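Side-chain contacts in amidohydrolase (Chromobacterium violaceum, PDB 2YB1), which removes the 3'-phosphate from nucleoside 3',5'-bisphosphates, using three manganese ions per subunit to yield a nucleoside 5'-phosphate and orthophosphate: residues A[15-18]-A[19-23]; A[247-250]-A[251-254]; A[202-205]-A[206-209]. One frame throughout, in Å; residues are numbered along the deposited sequence.

Contact 1 (A[15-18]-A[19-23])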
loop_
_atom_site.group_PDB
_atom_site.type_symbol
_atom_site.label_atom_id
_atom_site.label_comp_id
_atom_site.label_asym_id
_atom_site.label_seq_id
_atom_site.Cartn_x
_atom_site.Cartn_y
_atom_site.Cartn_z
ATOM N N GLY A 15 -5.911 7.304 1.385
ATOM C CA GLY A 15 -5.804 7.788 2.753
ATOM C C GLY A 15 -6.701 9.002 2.975
ATOM O O GLY A 15 -7.028 9.721 2.024
ATOM N N ALA A 16 -7.089 9.238 4.225
ATOM C CA ALA A 16 -7.921 10.392 4.571
ATOM C C ALA A 16 -7.134 11.690 4.797
ATOM O O ALA A 16 -7.706 12.780 4.766
ATOM C CB ALA A 16 -8.784 10.076 5.785
ATOM N N LEU A 17 -5.825 11.574 5.015
ATOM C CA LEU A 17 -4.986 12.738 5.323
ATOM C C LEU A 17 -4.110 13.122 4.139
ATOM O O LEU A 17 -3.649 12.260 3.396
ATOM C CB LEU A 17 -4.074 12.431 6.520
ATOM C CG LEU A 17 -4.602 12.595 7.952
ATOM C CD1 LEU A 17 -5.996 12.057 8.095
ATOM C CD2 LEU A 17 -3.662 11.926 8.943
ATOM N N THR A 18 -3.860 14.413 3.969
ATOM C CA THR A 18 -2.922 14.845 2.940
ATOM C C THR A 18 -1.513 14.341 3.282
ATOM O O THR A 18 -1.234 13.944 4.417
ATOM C CB THR A 18 -2.884 16.383 2.806
ATOM O OG1 THR A 18 -2.345 16.949 4.008
ATOM C CG2 THR A 18 -4.295 16.942 2.555
ATOM N N PRO A 19 -0.611 14.355 2.294
ATOM C CA PRO A 19 0.769 13.957 2.584
ATOM C C PRO A 19 1.344 14.754 3.766
ATOM O O PRO A 19 2.002 14.178 4.626
ATOM C CB PRO A 19 1.499 14.274 1.268
ATOM C CG PRO A 19 0.401 14.106 0.200
ATOM C CD PRO A 19 -0.817 14.691 0.867
ATOM N N THR A 20 1.099 16.065 3.819
ATOM C CA THR A 20 1.608 16.859 4.937
ATOM C C THR A 20 0.971 16.411 6.257
ATOM O O THR A 20 1.666 16.212 7.260
ATOM C CB THR A 20 1.420 18.374 4.715
ATOM O OG1 THR A 20 2.275 18.803 3.653
ATOM C CG2 THR A 20 1.800 19.155 5.964
ATOM N N GLU A 21 -0.344 16.218 6.250
ATOM C CA GLU A 21 -1.056 15.857 7.473
ATOM C C GLU A 21 -0.634 14.500 8.025
ATOM O O GLU A 21 -0.502 14.337 9.239
ATOM C CB GLU A 21 -2.569 15.868 7.243
ATOM C CG GLU A 21 -3.148 17.258 7.037
ATOM C CD GLU A 21 -4.603 17.217 6.593
ATOM O OE1 GLU A 21 -5.063 16.153 6.128
ATOM O OE2 GLU A 21 -5.284 18.248 6.709
ATOM N N VAL A 22 -0.436 13.524 7.142
ATOM C CA VAL A 22 -0.116 12.163 7.595
ATOM C C VAL A 22 1.313 12.098 8.145
ATOM O O VAL A 22 1.570 11.445 9.162
ATOM C CB VAL A 22 -0.398 11.087 6.497
ATOM C CG1 VAL A 22 0.618 11.170 5.367
ATOM C CG2 VAL A 22 -0.455 9.658 7.116
ATOM N N ILE A 23 2.229 12.824 7.507
ATOM C CA ILE A 23 3.599 12.936 8.020
ATOM C C ILE A 23 3.624 13.634 9.383
ATOM O O ILE A 23 4.315 13.192 10.311
ATOM C CB ILE A 23 4.534 13.694 7.024
ATOM C CG1 ILE A 23 4.712 12.896 5.719
ATOM C CG2 ILE A 23 5.884 14.004 7.667
ATOM C CD1 ILE A 23 5.352 11.523 5.912
HETATM O O HOH W 1 -7.623 15.731 5.798
#
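Thr18 and Glu21 form a capping box at the amino end of helix 19-27, where the loop that follows strand 4-5 turns into the helix. Each residue offers its side chain to the other's backbone. Thr18, at the N-cap, accepts from the helix through OG1, which lies 3.1 Å from Glu21 N; a chi1 of 66°, which places OG1 between the backbone N and the carbonyl carbon, brings it to face the Glu21 N-H. In return Thr18 N donates to Glu21 OE1 at 3.0 Å, nearly straight at 165° but arriving from above the carboxylate plane. Water 1 donates a second hydrogen bond to Glu21 OE1, 2.6 Å away, and one to Ala16 O, tying the loop just ahead of the cap to the same oxygen. Val22 N meets Thr18 O at 2.9 Å, the first regular turn of the helix. Beside the polar box, Leu17 CB lies 3.8 Å from Glu21 CB and 3.9 Å from Val22 CB, an apolar patch that continues onto Phe249 through Val22 and onto Pro252 through Leu17. A carboxylate held by two donors at the positive end of a helix dipole would probably favour its ionised form.

Contact 2 (A[247-250]-A[251-254]); sequences SDFH and APGE. With MN (manganese (II) ion), chain C; MN (manganese (II) ion), chain B; AMP (adenosine monophosphate), chain E.
His250 NE2 binds a manganese ion at 2.3 Å, and the same ion is gripped by both ribose hydroxyls of AMP, O2' at 2.4 Å and O3' at 2.5 Å, with Asp14 and His39 among its remaining ligands. This is the metal centre of the PHP family, and residues 247-254 form the loop after strand 242-246 that supplies ligands to two of its ions. The second manganese takes Asp248 OD1, alongside His7, His9 and Glu64. With CG anti to the backbone N, chi1 -164°, the carboxylate is directed to the ion. The imidazole is steered from behind: His250 ND1 donates to Asp248 O at 2.9 Å, a bent bond of 138° that approaches from above the carbonyl plane, which would help set the rotation of the ring. His9 stacks on that ring. One step back, Ser247 OG accepts from Phe249 N in an ST turn.

Beyond the histidine the chain folds into a type II beta turn from Ala251 to Glu254, and water 2 bridges its end to the loop, accepting from His250 N and donating to Glu254 O. The Glu254 carboxylate is engaged by Arg139. The Phe249 ring lies against the start of the turn, Ala251 N over one face, offset toward the rim, and its CZ rests 3.7 Å from Pro252 CD.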
loop_
_atom_site.group_PDB
_atom_site.type_symbol
_atom_site.label_atom_id
_atom_site.label_comp_id
_atom_site.label_asym_id
_atom_site.label_seq_id
_atom_site.Cartn_x
_atom_site.Cartn_y
_atom_site.Cartn_z
ATOM N N SER A 247 2.421 0.365 9.095
ATOM C CA SER A 247 1.136 0.399 9.785
ATOM C C SER A 247 -0.008 0.179 8.807
ATOM O O SER A 247 -1.079 -0.305 9.184
ATOM C CB SER A 247 0.956 1.761 10.461
ATOM O OG SER A 247 0.932 2.795 9.490
ATOM N N ASP A 248 0.227 0.535 7.545
ATOM C CA ASP A 248 -0.834 0.556 6.545
ATOM C C ASP A 248 -1.940 1.513 6.958
ATOM O O ASP A 248 -3.118 1.295 6.651
ATOM C CB ASP A 248 -1.408 -0.846 6.299
ATOM C CG ASP A 248 -2.226 -0.923 5.017
ATOM O OD1 ASP A 248 -2.064 -0.043 4.135
ATOM O OD2 ASP A 248 -3.046 -1.860 4.893
ATOM N N PHE A 249 -1.553 2.592 7.631
ATOM C CA PHE A 249 -2.499 3.623 8.058
ATOM C C PHE A 249 -3.232 4.276 6.875
ATOM O O PHE A 249 -2.616 4.617 5.865
ATOM C CB PHE A 249 -1.760 4.693 8.880
ATOM C CG PHE A 249 -2.633 5.841 9.303
ATOM C CD1 PHE A 249 -2.774 6.963 8.487
ATOM C CD2 PHE A 249 -3.318 5.794 10.509
ATOM C CE1 PHE A 249 -3.583 8.016 8.865
ATOM C CE2 PHE A 249 -4.119 6.841 10.899
ATOM C CZ PHE A 249 -4.257 7.957 10.075
ATOM N N HIS A 250 -4.553 4.438 7.019
ATOM C CA HIS A 250 -5.414 5.137 6.047
ATOM C C HIS A 250 -6.078 6.337 6.702
ATOM O O HIS A 250 -6.057 7.441 6.172
ATOM C CB HIS A 250 -6.503 4.235 5.463
ATOM C CG HIS A 250 -6.004 3.253 4.457
ATOM N ND1 HIS A 250 -5.204 2.181 4.795
ATOM C CD2 HIS A 250 -6.199 3.171 3.120
ATOM C CE1 HIS A 250 -4.927 1.482 3.710
ATOM N NE2 HIS A 250 -5.521 2.060 2.681
ATOM N N ALA A 251 -6.794 6.083 7.794
ATOM C CA ALA A 251 -7.525 7.155 8.468
ATOM C C ALA A 251 -7.615 6.944 9.976
ATOM O O ALA A 251 -7.519 5.813 10.455
ATOM C CB ALA A 251 -8.912 7.281 7.872
ATOM N N PRO A 252 -7.793 8.038 10.733
ATOM C CA PRO A 252 -8.126 7.904 12.156
ATOM C C PRO A 252 -9.426 7.129 12.309
ATOM O O PRO A 252 -10.367 7.358 11.551
ATOM C CB PRO A 252 -8.327 9.354 12.605
ATOM C CG PRO A 252 -7.498 10.158 11.649
ATOM C CD PRO A 252 -7.637 9.448 10.332
ATOM N N GLY A 253 -9.482 6.214 13.266
ATOM C CA GLY A 253 -10.716 5.493 13.515
ATOM C C GLY A 253 -11.075 4.503 12.425
ATOM O O GLY A 253 -12.217 4.049 12.355
ATOM N N GLU A 254 -10.108 4.189 11.561
ATOM C CA GLU A 254 -10.231 3.069 10.632
ATOM C C GLU A 254 -9.155 2.048 10.971
ATOM O O GLU A 254 -8.013 2.422 11.262
ATOM C CB GLU A 254 -10.091 3.521 9.170
ATOM C CG GLU A 254 -11.289 4.299 8.631
ATOM C CD GLU A 254 -11.138 4.695 7.166
ATOM O OE1 GLU A 254 -10.230 4.185 6.476
ATOM O OE2 GLU A 254 -11.934 5.533 6.701
HETATM MN MN MN C . -1.624 -0.094 1.725
HETATM MN MN MN B . -5.633 1.156 0.589
HETATM P P AMP E . -9.145 -1.059 -5.076
HETATM O O1P AMP E . -9.571 -2.492 -5.317
HETATM O O2P AMP E . -7.658 -0.965 -5.345
HETATM O O3P AMP E . -10.063 -0.118 -5.817
HETATM O "O5'" AMP E . -9.406 -0.926 -3.510
HETATM C "C5'" AMP E . -8.664 -1.702 -2.585
HETATM C "C4'" AMP E . -8.551 -1.017 -1.249
HETATM O "O4'" AMP E . -9.764 -1.234 -0.494
HETATM C "C3'" AMP E . -7.448 -1.535 -0.336
HETATM O "O3'" AMP E . -6.183 -0.962 -0.632
HETATM C "C2'" AMP E . -7.957 -1.193 1.062
HETATM O "O2'" AMP E . -7.652 0.157 1.388
HETATM C "C1'" AMP E . -9.472 -1.319 0.889
HETATM N N9 AMP E . -9.973 -2.609 1.394
HETATM C C8 AMP E . -10.022 -3.773 0.712
HETATM N N7 AMP E . -10.531 -4.763 1.500
HETATM C C5 AMP E . -10.802 -4.230 2.709
HETATM C C6 AMP E . -11.355 -4.708 3.997
HETATM N N6 AMP E . -11.724 -6.001 4.159
HETATM N N1 AMP E . -11.478 -3.809 5.003
HETATM C C2 AMP E . -11.112 -2.518 4.865
HETATM N N3 AMP E . -10.601 -2.015 3.725
HETATM C C4 AMP E . -10.430 -2.809 2.634
HETATM O O HOH W 2 -6.221 3.337 9.011
#

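Contact 3 (A[202-205]-A[206-209])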
loop_
_atom_site.group_PDB
_atom_site.type_symbol
_atom_site.label_atom_id
_atom_site.label_comp_id
_atom_site.label_asym_id
_atom_site.label_seq_id
_atom_site.Cartn_x
_atom_site.Cartn_y
_atom_site.Cartn_z
ATOM N N ILE A 202 1.911 -19.289 -0.790
ATOM C CA ILE A 202 2.820 -18.243 -0.318
ATOM C C ILE A 202 4.230 -18.499 -0.834
ATOM O O ILE A 202 4.904 -17.587 -1.318
ATOM C CB ILE A 202 2.853 -18.147 1.234
ATOM C CG1 ILE A 202 1.548 -17.550 1.778
ATOM C CG2 ILE A 202 4.038 -17.295 1.684
ATOM C CD1 ILE A 202 1.335 -16.098 1.401
ATOM N N GLU A 203 4.675 -19.747 -0.728
ATOM C CA GLU A 203 5.993 -20.122 -1.229
ATOM C C GLU A 203 6.106 -19.882 -2.728
ATOM O O GLU A 203 7.115 -19.383 -3.205
ATOM C CB GLU A 203 6.300 -21.585 -0.900
ATOM C CG GLU A 203 7.482 -22.139 -1.667
ATOM C CD GLU A 203 8.598 -22.611 -0.756
ATOM O OE1 GLU A 203 8.668 -22.130 0.397
ATOM O OE2 GLU A 203 9.400 -23.467 -1.190
ATOM N N ARG A 204 5.068 -20.260 -3.467
ATOM C CA ARG A 204 5.021 -20.071 -4.916
ATOM C C ARG A 204 5.094 -18.581 -5.271
ATOM O O ARG A 204 5.833 -18.174 -6.177
ATOM C CB ARG A 204 3.724 -20.676 -5.474
ATOM C CG ARG A 204 3.656 -20.734 -6.986
ATOM C CD ARG A 204 4.766 -21.624 -7.517
ATOM N NE ARG A 204 5.314 -21.134 -8.778
ATOM C CZ ARG A 204 6.599 -21.216 -9.122
ATOM N NH1 ARG A 204 7.486 -21.770 -8.299
ATOM N NH2 ARG A 204 6.995 -20.744 -10.298
ATOM N N LEU A 205 4.313 -17.772 -4.556
ATOM C CA LEU A 205 4.334 -16.324 -4.749
ATOM C C LEU A 205 5.730 -15.747 -4.499
ATOM O O LEU A 205 6.229 -14.953 -5.301
ATOM C CB LEU A 205 3.307 -15.640 -3.839
ATOM C CG LEU A 205 3.334 -14.107 -3.843
ATOM C CD1 LEU A 205 3.097 -13.534 -5.265
ATOM C CD2 LEU A 205 2.313 -13.543 -2.848
ATOM N N ILE A 206 6.350 -16.143 -3.386
ATOM C CA ILE A 206 7.718 -15.719 -3.064
ATOM C C ILE A 206 8.736 -16.100 -4.149
ATOM O O ILE A 206 9.541 -15.265 -4.575
ATOM C CB ILE A 206 8.186 -16.262 -1.695
ATOM C CG1 ILE A 206 7.396 -15.584 -0.556
ATOM C CG2 ILE A 206 9.697 -16.063 -1.524
ATOM C CD1 ILE A 206 7.692 -16.147 0.811
ATOM N N LEU A 207 8.704 -17.354 -4.593
ATOM C CA LEU A 207 9.607 -17.803 -5.654
ATOM C C LEU A 207 9.434 -16.992 -6.944
ATOM O O LEU A 207 10.418 -16.559 -7.543
ATOM C CB LEU A 207 9.414 -19.296 -5.928
ATOM C CG LEU A 207 9.846 -20.184 -4.760
ATOM C CD1 LEU A 207 9.754 -21.659 -5.126
ATOM C CD2 LEU A 207 11.276 -19.819 -4.326
ATOM N N ASP A 208 8.187 -16.782 -7.363
ATOM C CA ASP A 208 7.894 -15.943 -8.527
ATOM C C ASP A 208 8.389 -14.500 -8.311
ATOM O O ASP A 208 8.959 -13.865 -9.207
ATOM C CB ASP A 208 6.380 -15.916 -8.779
ATOM C CG ASP A 208 5.861 -17.194 -9.423
ATOM O OD1 ASP A 208 6.636 -18.167 -9.550
ATOM O OD2 ASP A 208 4.672 -17.215 -9.812
ATOM N N PHE A 209 8.132 -13.990 -7.110
ATOM C CA PHE A 209 8.510 -12.634 -6.699
ATOM C C PHE A 209 10.033 -12.457 -6.800
ATOM O O PHE A 209 10.538 -11.524 -7.437
ATOM C CB PHE A 209 7.987 -12.411 -5.266
ATOM C CG PHE A 209 8.430 -11.129 -4.625
ATOM C CD1 PHE A 209 7.905 -9.898 -5.040
ATOM C CD2 PHE A 209 9.313 -11.151 -3.558
ATOM C CE1 PHE A 209 8.298 -8.710 -4.422
ATOM C CE2 PHE A 209 9.709 -9.966 -2.929
ATOM C CZ PHE A 209 9.200 -8.746 -3.362
HETATM O O HOH W 3 3.306 -19.455 -10.408
#
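Four successive i to i+4 bonds, from Ile206 N to Ile202 O through Phe209 N to Leu205 O, define a regular alpha-helix across residues 202-209. On its outer side Arg204 reaches one turn ahead to Asp208 in a salt bridge, Arg204 NH2 to Asp208 OD1 at 2.7 Å. The arginine chain bends at chi2 and chi3 to bring its head round, and the two flat groups stand almost perpendicular, 89° between planes, with OD1 over a face of the guanidinium. Water 3 completes the link by another route: it lies in the guanidinium plane, accepts from Arg204 NE at 3.1 Å and donates to Asp208 OD2 at 2.7 Å. Trp69 NE1 also bonds to OD2; both oxygens of Asp208 are engaged, which should restrain the rotation of the carboxylate.

Helix 199-211 is the crossover of a beta-alpha-beta unit between strands 186-189 and 216-221. Its inner side is apolar: Ile206 and Phe209 pack on strand 186-189, while Leu205 meets Leu173 of a neighbouring helix. Along the helix, Ile202 CG2 touches Ile206 CD1 at 3.9 Å. Leu207 CD1 lies 3.9 Å from Arg204 NH1, the side chains crossing at about a right angle, and Glu203 turns away to Arg238 and His239.

How the contacts relate
Contacts 1 and 2 are distant in sequence yet adjoin in space, whereas contact 3 stands on the opposite side of the chain's centre, about 28 Å from contact 2 between centres. Contact 3 sets buried Ile202, Leu205, Ile206 and Phe209 against exposed Arg204; contacts 1 and 2 each bury two touching residues, Pro19 and Val22, and Phe249 and Ala251. Ala16 N probably bonds to His250 O at 2.8 Å, so the loop leading into helix 19-27 lies against the metal-binding loop. Chemistry follows place: contact 1 spends its carboxylate on a helix end, contact 2 spends one on manganese, and contact 3 pairs one with an arginine on a crossover helix.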